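Side-chain contacts in putative mandelate racemase (PDB 2O56), which binds magnesium and is probably a hydro-lyase of the enolase superfamily, although its exact reaction has not been established: residues A[9-14]-A[54-59]; A[60-65]-A[96-101]; A[242-247]-A[344-349]; A[320-325]-A[332-337]; A[154-159]-A[171-176]. All coordinates share one frame; numbering follows the deposited sequence. Where two conformers were deposited one is given.

Contact 1: residues A[9-14]-A[54-59]; sequences VDIIDV and AGIGMA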
# COMPACT_ATOMS: atom_id res chain seq x y z
N VAL A 9 -45.79 -19.54 -7.83
CA VAL A 9 -44.68 -20.04 -7.05
C VAL A 9 -45.23 -20.50 -5.71
O VAL A 9 -45.95 -19.75 -5.06
CB VAL A 9 -43.58 -18.94 -6.80
CG1 VAL A 9 -42.41 -19.54 -5.98
CG2 VAL A 9 -43.05 -18.38 -8.09
N ASP A 10 -44.90 -21.72 -5.31
CA ASP A 10 -45.26 -22.22 -4.01
C ASP A 10 -44.05 -22.14 -3.13
O ASP A 10 -42.96 -22.56 -3.52
CB ASP A 10 -45.73 -23.67 -4.11
CG ASP A 10 -46.84 -23.86 -5.13
OD1 ASP A 10 -47.94 -23.31 -4.91
OD2 ASP A 10 -46.61 -24.52 -6.16
N ILE A 11 -44.22 -21.58 -1.94
CA ILE A 11 -43.16 -21.53 -0.96
C ILE A 11 -43.51 -22.49 0.17
O ILE A 11 -44.47 -22.28 0.91
CB ILE A 11 -42.91 -20.08 -0.47
CG1 ILE A 11 -42.59 -19.17 -1.67
CG2 ILE A 11 -41.73 -20.04 0.50
CD1 ILE A 11 -43.78 -18.47 -2.29
N ILE A 12 -42.73 -23.57 0.27
CA ILE A 12 -43.10 -24.75 1.04
C ILE A 12 -42.28 -24.90 2.34
O ILE A 12 -41.06 -25.00 2.32
CB ILE A 12 -42.97 -26.04 0.16
CG1 ILE A 12 -43.87 -25.92 -1.07
CG2 ILE A 12 -43.32 -27.31 0.96
CD1 ILE A 12 -43.49 -26.80 -2.24
N ASP A 13 -42.98 -24.91 3.47
CA ASP A 13 -42.37 -25.14 4.76
C ASP A 13 -42.38 -26.65 5.03
O ASP A 13 -43.36 -27.19 5.54
CB ASP A 13 -43.17 -24.38 5.83
CG ASP A 13 -42.45 -24.29 7.16
OD1 ASP A 13 -41.26 -24.67 7.26
OD2 ASP A 13 -43.08 -23.81 8.12
N VAL A 14 -41.29 -27.32 4.67
CA VAL A 14 -41.25 -28.78 4.47
C VAL A 14 -41.47 -29.50 5.80
O VAL A 14 -40.66 -29.37 6.72
CB VAL A 14 -39.91 -29.22 3.82
CG1 VAL A 14 -39.75 -30.76 3.79
CG2 VAL A 14 -39.75 -28.60 2.42
N ALA A 54 -38.09 -15.75 8.02
CA ALA A 54 -37.68 -14.62 7.19
C ALA A 54 -37.44 -15.08 5.75
O ALA A 54 -37.83 -14.41 4.78
CB ALA A 54 -36.40 -14.00 7.76
N GLY A 55 -36.80 -16.24 5.63
CA GLY A 55 -36.55 -16.83 4.33
C GLY A 55 -37.82 -17.09 3.54
O GLY A 55 -37.85 -16.86 2.33
N ILE A 56 -38.86 -17.57 4.24
CA ILE A 56 -40.19 -17.79 3.66
C ILE A 56 -40.83 -16.50 3.13
O ILE A 56 -41.28 -16.45 1.98
CB ILE A 56 -41.16 -18.48 4.68
CG1 ILE A 56 -40.77 -19.94 4.87
CG2 ILE A 56 -42.61 -18.44 4.20
CD1 ILE A 56 -41.22 -20.50 6.20
N GLY A 57 -40.86 -15.46 3.96
CA GLY A 57 -41.43 -14.17 3.56
C GLY A 57 -40.64 -13.52 2.44
O GLY A 57 -41.21 -12.80 1.59
N MET A 58 -39.32 -13.76 2.43
CA MET A 58 -38.42 -13.21 1.41
C MET A 58 -38.68 -13.88 0.06
O MET A 58 -38.86 -13.20 -0.95
CB MET A 58 -36.95 -13.37 1.80
CG MET A 58 -35.96 -12.48 1.01
SD MET A 58 -36.12 -10.71 1.26
CE MET A 58 -36.90 -10.18 -0.27
N ALA A 59 -38.70 -15.22 0.06
CA ALA A 59 -39.10 -16.02 -1.12
C ALA A 59 -40.45 -15.62 -1.65
O ALA A 59 -40.62 -15.49 -2.86
CB ALA A 59 -39.10 -17.52 -0.78
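Ile11 of strand 9-13 lies against Ile56 and Ala59, which sit one turn apart on helix 54-59. The two elements run almost antiparallel, at 175°, with their axes 8.9 Å apart, a case of a helix laid lengthwise along a sheet. Apolar contact dominates. With Ile11 CG1 beside the backbone N (chi1 -57°), the CG2 methyl is left anti to that N and points to the helix, where it meets Ala59 CB at 3.9 Å. The same methyl approaches Ile56 CG2 at 4.1 Å and also rests near the Ile56 carbonyl oxygen. Ile11 CG1 adds a further touch on Ala59 CB at 4.0 Å, so the small alanine receives both branches of the isoleucine.

A second kind of contact pairs a methyl with a carboxylate. The end of Ile56, CD1, comes up to Asp13 CG at 4.1 Å, the two side chains crossing at about a right angle. No hydrogen bond joins the segments here. The charge of Asp13 is met by a salt bridge from OD2 to Arg26, a residue that also packs on Ile56.

Around this pair the sheet continues on both flanks, with strands 28-34 and 395-398 hydrogen-bonded to strand 6-13; Ile56 touches Val28 and Ile396 of these. Such a helix-on-sheet layer belongs to the N-terminal alpha+beta domain of the enolase superfamily. Since methyl groups carry almost all of the interface and the acid turns to an arginine, the chemistry implies adhesion by dispersion and burial of apolar surface rather than by directed bonds.

Contact 2: residues A[60-65]-A[96-101]; sequences KDLSAI and SAAMSG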
# COMPACT_ATOMS: atom_id res chain seq x y z
N LYS A 60 -41.42 -15.42 -0.75
CA LYS A 60 -42.75 -14.90 -1.10
C LYS A 60 -42.68 -13.54 -1.77
O LYS A 60 -43.27 -13.34 -2.83
CB LYS A 60 -43.63 -14.82 0.17
CG LYS A 60 -45.10 -14.58 -0.05
CD LYS A 60 -45.79 -14.22 1.25
CE LYS A 60 -46.17 -12.76 1.31
NZ LYS A 60 -46.52 -12.37 2.70
N ASP A 61 -41.98 -12.60 -1.16
CA ASP A 61 -41.87 -11.24 -1.74
C ASP A 61 -41.15 -11.20 -3.09
O ASP A 61 -41.58 -10.48 -4.01
CB ASP A 61 -41.19 -10.28 -0.76
CG ASP A 61 -42.10 -9.86 0.38
OD1 ASP A 61 -43.35 -10.10 0.33
OD2 ASP A 61 -41.56 -9.28 1.35
N LEU A 62 -40.05 -11.95 -3.20
CA LEU A 62 -39.32 -12.11 -4.47
C LEU A 62 -40.17 -12.78 -5.56
O LEU A 62 -40.17 -12.36 -6.72
CB LEU A 62 -37.97 -12.84 -4.25
CG LEU A 62 -36.89 -12.04 -3.50
CD1 LEU A 62 -35.68 -12.89 -3.08
CD2 LEU A 62 -36.44 -10.87 -4.32
N SER A 63 -40.94 -13.79 -5.18
CA SER A 63 -41.82 -14.49 -6.12
C SER A 63 -42.80 -13.56 -6.83
O SER A 63 -43.02 -13.72 -8.03
CB SER A 63 -42.55 -15.63 -5.43
OG SER A 63 -41.60 -16.59 -5.00
N ALA A 64 -43.34 -12.58 -6.10
CA ALA A 64 -44.22 -11.57 -6.68
C ALA A 64 -43.64 -10.88 -7.89
O ALA A 64 -44.38 -10.50 -8.80
CB ALA A 64 -44.63 -10.53 -5.64
N ILE A 65 -42.32 -10.71 -7.93
CA ILE A 65 -41.71 -9.91 -8.99
C ILE A 65 -41.33 -10.71 -10.23
O ILE A 65 -41.03 -10.12 -11.28
CB ILE A 65 -40.56 -8.97 -8.50
CG1 ILE A 65 -39.27 -9.74 -8.24
CG2 ILE A 65 -40.98 -8.20 -7.25
CD1 ILE A 65 -38.03 -8.85 -8.29
N SER A 96 -30.22 -13.23 0.21
CA SER A 96 -29.49 -14.14 -0.66
C SER A 96 -30.08 -15.54 -0.69
O SER A 96 -30.22 -16.12 -1.77
CB SER A 96 -28.05 -14.24 -0.21
OG SER A 96 -27.33 -15.09 -1.07
N ALA A 97 -30.42 -16.09 0.47
CA ALA A 97 -30.96 -17.46 0.56
C ALA A 97 -32.31 -17.60 -0.15
O ALA A 97 -32.59 -18.63 -0.78
CB ALA A 97 -31.05 -17.92 2.02
N ALA A 98 -33.13 -16.57 -0.08
CA ALA A 98 -34.37 -16.56 -0.87
C ALA A 98 -34.16 -16.45 -2.37
O ALA A 98 -34.83 -17.14 -3.12
CB ALA A 98 -35.32 -15.49 -0.37
N MET A 99 -33.23 -15.59 -2.80
CA MET A 99 -32.79 -15.52 -4.20
C MET A 99 -32.32 -16.87 -4.69
O MET A 99 -32.59 -17.26 -5.82
CB MET A 99 -31.61 -14.55 -4.35
CG MET A 99 -31.99 -13.09 -4.49
SD MET A 99 -30.49 -12.09 -4.46
CE MET A 99 -30.10 -12.04 -6.21
N SER A 100 -31.57 -17.57 -3.83
CA SER A 100 -30.93 -18.83 -4.17
C SER A 100 -31.97 -19.91 -4.43
O SER A 100 -31.86 -20.63 -5.42
CB SER A 100 -30.01 -19.29 -3.02
OG SER A 100 -29.06 -18.28 -2.70
N GLY A 101 -32.97 -20.02 -3.55
CA GLY A 101 -34.05 -20.97 -3.72
C GLY A 101 -34.73 -20.82 -5.06
O GLY A 101 -34.93 -21.80 -5.77
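Leu62 bridges to Ala98 and Met99, joining helix 52-66 to helix 93-114 within the N-terminal alpha+beta domain, a helix-helix contact that rests on one leucine branch. Along segment 96-101, Ser96 comes first; it faces away from Leu62, and its OG is hydrogen-bonded to Thr299 O of the barrel. Ala98 then offers its methyl to the leucine, CB standing 3.8 Å from Leu62 CD1. Leu62 has CG anti to its own carbonyl carbon (chi1 -70°) and CD1 extended away from CA (chi2 169°), and the two torsions together carry CD1 right up to the helix backbone, 3.7 Å from Met99 N. Met99 starts out away from Leu62, yet its CG passes 4.0 Å from the same methyl; the side chain was modelled in two conformers, so this last touch is less certain. Trp78 and Met81 of helix 74-83 close in around Met99, and Val50 of a second subunit packs on Leu62, placing the contact beside a subunit interface. Ser100 finally turns back on its own helix: its OG donates to Ser96 O at 2.6 Å, from 44° above the carbonyl plane, and that oxygen also accepts the helical bond from Ser100 N.

Contact 3: residues A[242-247]-A[344-349]; sequences GIFYYE and FVIHEL. With MG (magnesium ion), chain I.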
# COMPACT_ATOMS: atom_id res chain seq x y z
N GLY A 242 -1.42 -31.91 11.37
CA GLY A 242 -1.58 -32.12 9.93
C GLY A 242 -3.02 -31.85 9.50
O GLY A 242 -3.66 -32.70 8.90
N ILE A 243 -3.51 -30.65 9.81
CA ILE A 243 -4.91 -30.25 9.52
C ILE A 243 -5.14 -29.89 8.04
O ILE A 243 -4.38 -29.11 7.45
CB ILE A 243 -5.33 -29.11 10.50
CG1 ILE A 243 -5.15 -29.58 11.94
CG2 ILE A 243 -6.79 -28.64 10.30
CD1 ILE A 243 -6.11 -30.75 12.33
N PHE A 244 -6.19 -30.47 7.43
CA PHE A 244 -6.46 -30.38 5.97
C PHE A 244 -6.87 -28.94 5.61
O PHE A 244 -6.26 -28.30 4.75
CB PHE A 244 -7.62 -31.30 5.62
CG PHE A 244 -7.76 -31.62 4.17
CD1 PHE A 244 -6.67 -32.06 3.42
CD2 PHE A 244 -9.00 -31.53 3.55
CE1 PHE A 244 -6.83 -32.37 2.07
CE2 PHE A 244 -9.17 -31.85 2.20
CZ PHE A 244 -8.08 -32.25 1.47
N TYR A 245 -7.91 -28.46 6.27
CA TYR A 245 -8.08 -27.02 6.42
C TYR A 245 -8.81 -26.61 7.69
O TYR A 245 -9.33 -27.46 8.41
CB TYR A 245 -8.69 -26.42 5.16
CG TYR A 245 -9.92 -27.12 4.58
CD1 TYR A 245 -11.19 -26.83 5.05
CD2 TYR A 245 -9.80 -28.03 3.52
CE1 TYR A 245 -12.31 -27.44 4.51
CE2 TYR A 245 -10.92 -28.64 2.97
CZ TYR A 245 -12.17 -28.35 3.47
OH TYR A 245 -13.28 -28.93 2.93
N TYR A 246 -8.83 -25.31 7.96
CA TYR A 246 -9.27 -24.76 9.23
C TYR A 246 -10.47 -23.87 8.89
O TYR A 246 -10.30 -22.86 8.23
CB TYR A 246 -8.14 -23.88 9.77
CG TYR A 246 -8.28 -23.39 11.21
CD1 TYR A 246 -8.98 -24.12 12.16
CD2 TYR A 246 -7.67 -22.19 11.61
CE1 TYR A 246 -9.08 -23.68 13.48
CE2 TYR A 246 -7.76 -21.74 12.94
CZ TYR A 246 -8.46 -22.49 13.86
OH TYR A 246 -8.56 -22.04 15.15
N GLU A 247 -11.68 -24.26 9.32
CA GLU A 247 -12.93 -23.74 8.75
C GLU A 247 -13.58 -22.67 9.64
O GLU A 247 -13.75 -22.85 10.85
CB GLU A 247 -13.94 -24.88 8.49
CG GLU A 247 -15.30 -24.38 8.07
CD GLU A 247 -16.25 -25.47 7.63
OE1 GLU A 247 -15.81 -26.56 7.19
OE2 GLU A 247 -17.47 -25.23 7.73
N PHE A 344 -12.66 -28.23 -7.68
CA PHE A 344 -13.33 -28.91 -6.58
C PHE A 344 -12.27 -29.55 -5.68
O PHE A 344 -11.31 -30.10 -6.21
CB PHE A 344 -14.26 -29.99 -7.16
CG PHE A 344 -14.77 -30.96 -6.15
CD1 PHE A 344 -15.76 -30.59 -5.24
CD2 PHE A 344 -14.28 -32.26 -6.11
CE1 PHE A 344 -16.24 -31.50 -4.33
CE2 PHE A 344 -14.77 -33.17 -5.20
CZ PHE A 344 -15.74 -32.79 -4.31
N VAL A 345 -12.48 -29.54 -4.38
CA VAL A 345 -11.72 -30.35 -3.44
C VAL A 345 -12.42 -31.53 -2.79
O VAL A 345 -11.98 -32.61 -2.92
CB VAL A 345 -10.90 -29.55 -2.40
CG1 VAL A 345 -11.71 -28.58 -1.66
CG2 VAL A 345 -10.12 -30.49 -1.43
N ILE A 346 -13.49 -31.28 -2.06
CA ILE A 346 -14.17 -32.33 -1.29
C ILE A 346 -15.64 -31.95 -1.05
O ILE A 346 -16.00 -30.77 -1.14
CB ILE A 346 -13.38 -32.71 0.01
CG1 ILE A 346 -13.72 -34.12 0.50
CG2 ILE A 346 -13.48 -31.64 1.09
CD1 ILE A 346 -12.75 -34.65 1.58
N HIS A 347 -16.50 -32.95 -0.83
CA HIS A 347 -17.91 -32.74 -0.53
C HIS A 347 -18.18 -32.98 0.97
O HIS A 347 -17.52 -33.81 1.61
CB HIS A 347 -18.76 -33.67 -1.41
CG HIS A 347 -20.25 -33.56 -1.21
ND1 HIS A 347 -21.06 -32.82 -2.05
CD2 HIS A 347 -21.07 -34.13 -0.29
CE1 HIS A 347 -22.31 -32.92 -1.63
NE2 HIS A 347 -22.34 -33.70 -0.56
N GLU A 348 -19.15 -32.24 1.52
CA GLU A 348 -19.51 -32.34 2.94
C GLU A 348 -20.71 -33.25 3.17
O GLU A 348 -21.79 -32.99 2.66
CB GLU A 348 -19.83 -30.96 3.52
CG GLU A 348 -20.31 -30.98 4.97
CD GLU A 348 -20.45 -29.59 5.60
OE1 GLU A 348 -20.69 -28.62 4.85
OE2 GLU A 348 -20.33 -29.47 6.84
N LEU A 349 -20.53 -34.29 3.98
CA LEU A 349 -21.66 -35.17 4.32
C LEU A 349 -22.01 -35.16 5.80
O LEU A 349 -21.21 -35.60 6.64
CB LEU A 349 -21.40 -36.61 3.86
CG LEU A 349 -22.46 -37.63 4.27
CD1 LEU A 349 -23.61 -37.63 3.29
CD2 LEU A 349 -21.85 -38.99 4.36
MG MG I . -19.40 -25.10 8.79
O HOH W 1 -18.82 -26.64 5.15
O HOH W 2 -20.69 -26.71 7.97
O HOH W 3 -18.62 -23.29 10.19
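The backbones of Phe244-Tyr245 and Val345-Ile346 stay well apart, the nearest CA atoms, those of Phe244 and Ile346, being 10.8 Å from each other, and side chains, with water farther along, span the gap. Phe244 and Val345 approach from opposite directions, so that CZ of the ring reaches Val345 CG2 at 4.0 Å. Ile346 CG2 sits at the edges of two rings, near the plane of each. It is 4.5 Å from Phe244 CE2 but only 3.3 Å from Tyr245 OH. That hydroxyl is hydrogen-bonded to Gln321 OE1, which fixes the end of the phenol, while Pro192 of a neighbouring subunit packs on Phe244, Tyr245 and Val345.

Beyond this apolar layer, toward their C-terminal ends, both segments carry a glutamate, and the two are joined through water. Glu247, its chain extended from a CG anti to the backbone N (chi1 173°), binds magnesium through OE2 at 2.2 Å. Water 1 donates to both Glu247 OE2 and, at 2.7 Å, Glu348 OE1. Water 2, itself a magnesium ligand, donates to Glu348 OE2 at 3.0 Å, making Glu348 a second-shell residue. Lys172 forms salt bridges to both acids and would offset their mutual repulsion. With Glu221 and Glu273 completing the protein ligands, this is the metal site of the enolase superfamily, set at the mouth of its modified TIM barrel.

Contact 4: residues A[320-325]-A[332-337]; sequences VQIHVC and AVALHM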
# COMPACT_ATOMS: atom_id res chain seq x y z
N VAL A 320 -12.79 -25.60 -3.96
CA VAL A 320 -14.16 -25.40 -3.55
C VAL A 320 -14.68 -26.65 -2.85
O VAL A 320 -14.59 -27.75 -3.39
CB VAL A 320 -15.06 -25.08 -4.74
CG1 VAL A 320 -16.50 -24.84 -4.29
CG2 VAL A 320 -14.52 -23.87 -5.52
N GLN A 321 -15.21 -26.45 -1.65
CA GLN A 321 -16.06 -27.43 -1.01
C GLN A 321 -17.40 -26.77 -0.77
O GLN A 321 -17.52 -25.96 0.13
CB GLN A 321 -15.45 -27.82 0.35
CG GLN A 321 -16.38 -28.75 1.16
CD GLN A 321 -16.70 -28.23 2.55
OE1 GLN A 321 -15.83 -28.20 3.43
NE2 GLN A 321 -17.94 -27.85 2.76
N ILE A 322 -18.41 -27.11 -1.57
CA ILE A 322 -19.76 -26.58 -1.36
C ILE A 322 -20.20 -26.86 0.07
O ILE A 322 -20.04 -27.97 0.58
CB ILE A 322 -20.78 -27.14 -2.40
CG1 ILE A 322 -20.33 -26.81 -3.82
CG2 ILE A 322 -22.19 -26.52 -2.21
CD1 ILE A 322 -20.22 -25.32 -4.12
N HIS A 323 -20.71 -25.83 0.75
CA HIS A 323 -21.33 -26.04 2.05
C HIS A 323 -22.70 -26.69 1.85
O HIS A 323 -23.54 -26.17 1.12
CB HIS A 323 -21.50 -24.73 2.82
CG HIS A 323 -22.27 -24.89 4.09
ND1 HIS A 323 -23.63 -24.68 4.16
CD2 HIS A 323 -21.89 -25.31 5.32
CE1 HIS A 323 -24.05 -24.94 5.39
NE2 HIS A 323 -23.01 -25.32 6.11
N VAL A 324 -22.91 -27.83 2.49
CA VAL A 324 -24.20 -28.52 2.40
C VAL A 324 -24.73 -28.82 3.79
O VAL A 324 -24.18 -29.66 4.51
CB VAL A 324 -24.10 -29.84 1.58
CG1 VAL A 324 -25.48 -30.50 1.46
CG2 VAL A 324 -23.56 -29.59 0.19
N CYS A 325 -25.82 -28.16 4.16
CA CYS A 325 -26.60 -28.54 5.36
C CYS A 325 -28.08 -28.25 5.15
O CYS A 325 -28.65 -27.32 5.74
CB CYS A 325 -26.07 -27.79 6.59
SG CYS A 325 -26.62 -28.50 8.18
N ALA A 332 -28.25 -32.65 -4.04
CA ALA A 332 -28.31 -32.75 -5.49
C ALA A 332 -27.57 -31.62 -6.19
O ALA A 332 -26.70 -31.88 -7.04
CB ALA A 332 -29.77 -32.79 -5.96
N VAL A 333 -27.90 -30.38 -5.85
CA VAL A 333 -27.36 -29.25 -6.59
C VAL A 333 -25.88 -29.08 -6.31
O VAL A 333 -25.11 -28.73 -7.21
CB VAL A 333 -28.16 -27.93 -6.38
CG1 VAL A 333 -29.62 -28.18 -6.60
CG2 VAL A 333 -27.95 -27.33 -5.00
N ALA A 334 -25.48 -29.35 -5.07
CA ALA A 334 -24.06 -29.47 -4.72
C ALA A 334 -23.29 -30.46 -5.61
O ALA A 334 -22.23 -30.13 -6.13
CB ALA A 334 -23.91 -29.82 -3.26
N LEU A 335 -23.84 -31.66 -5.79
CA LEU A 335 -23.21 -32.68 -6.63
C LEU A 335 -23.01 -32.27 -8.09
O LEU A 335 -21.97 -32.58 -8.68
CB LEU A 335 -23.96 -34.01 -6.55
CG LEU A 335 -24.01 -34.62 -5.15
CD1 LEU A 335 -24.85 -35.88 -5.16
CD2 LEU A 335 -22.60 -34.89 -4.59
N HIS A 336 -24.00 -31.59 -8.66
CA HIS A 336 -23.90 -31.03 -10.00
C HIS A 336 -22.81 -29.97 -10.15
O HIS A 336 -22.05 -29.98 -11.12
CB HIS A 336 -25.26 -30.44 -10.42
CG HIS A 336 -26.31 -31.48 -10.72
ND1 HIS A 336 -26.29 -32.23 -11.88
CD2 HIS A 336 -27.39 -31.89 -10.02
CE1 HIS A 336 -27.32 -33.07 -11.87
NE2 HIS A 336 -28.00 -32.87 -10.75
N MET A 337 -22.75 -29.04 -9.21
CA MET A 337 -21.74 -27.98 -9.27
C MET A 337 -20.38 -28.63 -9.13
O MET A 337 -19.47 -28.34 -9.90
CB MET A 337 -21.96 -26.98 -8.13
CG MET A 337 -21.08 -25.68 -8.19
SD MET A 337 -21.52 -24.57 -9.54
CE MET A 337 -23.10 -23.94 -8.99
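Ala334 pushes its methyl into the notch between Ile322 and Val324, the packing of a barrel helix on the segment that leads to it. Segment 320-325 follows strand 319-320 of the TIM-barrel-like domain, and the chain then turns into helix 328-340, whose inner face carries Ala334. The notch is built by two methyls, Ile322 CG2 and Val324 CG2, which lie 4.1 Å apart on alternate residues of the extended chain. Ala334 CB enters it unevenly. It stands 3.9 Å from Ile322 CG2 but only 3.5 Å from Val324 CG2, closer than carbons normally approach, so the fit is tight on the valine side. The valine methyl arrives there because CG2 lies anti to the carbonyl carbon, with CG1 taking the position anti to N (chi1 -178°).

One helical turn on, a second bump finds its place. Ile322 CD1 rises beside Met337 and touches CG at 4.2 Å, the two side chains crossing at about a right angle. Val306 of helix 302-314 packs on both of these residues and closes that end of the groove, whereas Ser330 and Thr331 touch Val324 at the other.

His323, between the two notch residues, starts out away from the helix. Its ND1 is hydrogen-bonded to Asp296 OD2, a pairing that recalls the His-Asp dyad of mandelate racemase. Gln321 OE1 is also hydrogen-bonded, to Tyr133 and Gln294 among others, while its NE2 donates to Ile322 O at 3.0 Å, nearly straight at 177° although well above the carbonyl plane.

Contact 5: residues A[154-159]-A[171-176]; sequences EQYAQA and IKVDTV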
# COMPACT_ATOMS: atom_id res chain seq x y z
N GLU A 154 -11.34 -40.03 23.65
CA GLU A 154 -11.54 -41.42 23.21
C GLU A 154 -12.81 -41.58 22.37
O GLU A 154 -12.80 -42.30 21.36
CB GLU A 154 -11.58 -42.33 24.45
CG GLU A 154 -12.49 -43.54 24.37
CD GLU A 154 -11.78 -44.76 23.83
OE1 GLU A 154 -11.58 -45.72 24.61
OE2 GLU A 154 -11.42 -44.76 22.64
N GLN A 155 -13.89 -40.90 22.77
CA GLN A 155 -15.15 -40.89 22.01
C GLN A 155 -14.99 -40.30 20.61
O GLN A 155 -15.56 -40.82 19.65
CB GLN A 155 -16.23 -40.13 22.77
CG GLN A 155 -16.57 -40.66 24.16
CD GLN A 155 -17.78 -39.99 24.75
OE1 GLN A 155 -18.89 -40.52 24.72
NE2 GLN A 155 -17.58 -38.80 25.30
N TYR A 156 -14.22 -39.21 20.51
CA TYR A 156 -13.96 -38.54 19.22
C TYR A 156 -13.15 -39.46 18.30
O TYR A 156 -13.49 -39.63 17.11
CB TYR A 156 -13.25 -37.19 19.46
CG TYR A 156 -14.17 -36.07 19.91
CD1 TYR A 156 -14.54 -35.04 19.04
CD2 TYR A 156 -14.67 -36.02 21.21
CE1 TYR A 156 -15.38 -34.01 19.45
CE2 TYR A 156 -15.51 -35.00 21.63
CZ TYR A 156 -15.86 -33.99 20.75
OH TYR A 156 -16.69 -32.99 21.19
N ALA A 157 -12.10 -40.07 18.85
CA ALA A 157 -11.32 -41.09 18.13
C ALA A 157 -12.20 -42.21 17.58
O ALA A 157 -12.06 -42.62 16.42
CB ALA A 157 -10.26 -41.66 19.03
N GLN A 158 -13.10 -42.70 18.43
CA GLN A 158 -14.03 -43.77 18.07
C GLN A 158 -14.97 -43.39 16.93
O GLN A 158 -15.11 -44.15 15.97
CB GLN A 158 -14.85 -44.22 19.28
CG GLN A 158 -15.57 -45.55 19.08
CD GLN A 158 -14.72 -46.58 18.35
OE1 GLN A 158 -13.70 -47.04 18.87
NE2 GLN A 158 -15.14 -46.94 17.13
N ALA A 159 -15.60 -42.22 17.02
CA ALA A 159 -16.51 -41.77 15.97
C ALA A 159 -15.78 -41.62 14.62
O ALA A 159 -16.34 -41.94 13.56
CB ALA A 159 -17.21 -40.47 16.37
N ILE A 171 -12.61 -36.48 7.62
CA ILE A 171 -13.59 -36.15 8.63
C ILE A 171 -13.46 -34.66 8.95
O ILE A 171 -12.39 -34.07 8.79
CB ILE A 171 -13.40 -37.01 9.93
CG1 ILE A 171 -12.06 -36.74 10.61
CG2 ILE A 171 -13.51 -38.53 9.61
CD1 ILE A 171 -12.13 -35.74 11.76
N LYS A 172 -14.56 -34.06 9.39
CA LYS A 172 -14.51 -32.73 10.01
C LYS A 172 -15.13 -32.73 11.40
O LYS A 172 -16.10 -33.44 11.66
CB LYS A 172 -15.23 -31.72 9.13
CG LYS A 172 -15.30 -30.31 9.75
CD LYS A 172 -15.89 -29.34 8.76
CE LYS A 172 -17.38 -29.19 8.91
NZ LYS A 172 -17.88 -28.32 7.77
N VAL A 173 -14.58 -31.91 12.28
CA VAL A 173 -14.97 -31.93 13.67
C VAL A 173 -14.70 -30.59 14.32
O VAL A 173 -13.64 -29.98 14.10
CB VAL A 173 -14.22 -33.06 14.42
CG1 VAL A 173 -12.70 -32.84 14.37
CG2 VAL A 173 -14.74 -33.22 15.82
N ASP A 174 -15.66 -30.11 15.11
CA ASP A 174 -15.45 -29.00 16.03
C ASP A 174 -15.17 -29.60 17.41
O ASP A 174 -16.10 -30.04 18.08
CB ASP A 174 -16.71 -28.12 16.07
CG ASP A 174 -16.54 -26.86 16.93
OD1 ASP A 174 -15.65 -26.81 17.81
OD2 ASP A 174 -17.34 -25.92 16.72
N THR A 175 -13.91 -29.58 17.83
CA THR A 175 -13.51 -30.18 19.10
C THR A 175 -13.53 -29.19 20.28
O THR A 175 -13.23 -29.59 21.40
CB THR A 175 -12.12 -30.78 19.04
OG1 THR A 175 -11.17 -29.75 18.74
CG2 THR A 175 -12.05 -31.90 18.01
N VAL A 176 -13.89 -27.93 20.02
CA VAL A 176 -13.79 -26.89 21.07
C VAL A 176 -15.13 -26.55 21.74
O VAL A 176 -15.18 -26.29 22.95
CB VAL A 176 -13.06 -25.61 20.54
CG1 VAL A 176 -13.12 -24.48 21.54
CG2 VAL A 176 -11.62 -25.92 20.27
O HOH W 4 -16.51 -30.01 20.61
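Tyr156 leaves its helix with CG anti to the carbonyl carbon (chi1 -78°), and Val173 has CG1 between its backbone N and carbonyl carbon (chi1 61°), which leaves CG2 anti to the N; together these settings bring the valine methyl to the edge of the phenol ring. The methyl lies in the ring plane, Val173 CG2 being 3.7 Å from Tyr156 CD1 and scarcely farther from CE1. Thr175 adds its own methyl from an oblique direction, CG2 standing 4.1 Å from Tyr156 CD1, while its hydroxyl is hydrogen-bonded to Gly201 O.

At the polar end of the ring a water joins the segments. Water 4 donates to Tyr156 OH at 3.0 Å and to Asp174 O at 2.6 Å, and the hydroxyl is itself hydrogen-bonded to Leu150 O. The phenol is therefore gripped at its oxygen and wedged along one edge. Asp174 starts out away from the helix, and its OD1 accepts from Val176 N at 3.0 Å to form an Asx turn. Its OD2 is hydrogen-bonded to His223 ND1, and the side chain lies about 4 Å from that of the magnesium ligand Glu221.

Helix 153-165 thus lies against the end of strand 170-173, an element of the parallel barrel wall beside strand 217-221, while Arg204 and Met205 of helix 195-212 and Phe234 of helix 228-238 fill in around Tyr156, Val173 and Thr175.

Overall arrangement
The five contacts divide between two domains. Contacts 1 and 2 share helix 52-66 in the N-terminal domain, with centres 8 Å apart, and both touch a second subunit. Contacts 3, 4 and 5 belong to the barrel. Contact 3 supplies a magnesium ligand, while the side chains of Val324 in contact 4 and Asp174 in contact 5 lie about 10 and 8 Å from the ion. Contact 4 is nested within the loop closed by contact 3, and Val345 N probably hydrogen-bonds to Val320 O at 2.9 Å. Contact 5 joins contact 3 through Lys172, whose NZ is 2.8 Å from Glu247 OE1. Across the domain boundary, contacts 2 and 4 come within about 8 Å at their nearest atoms.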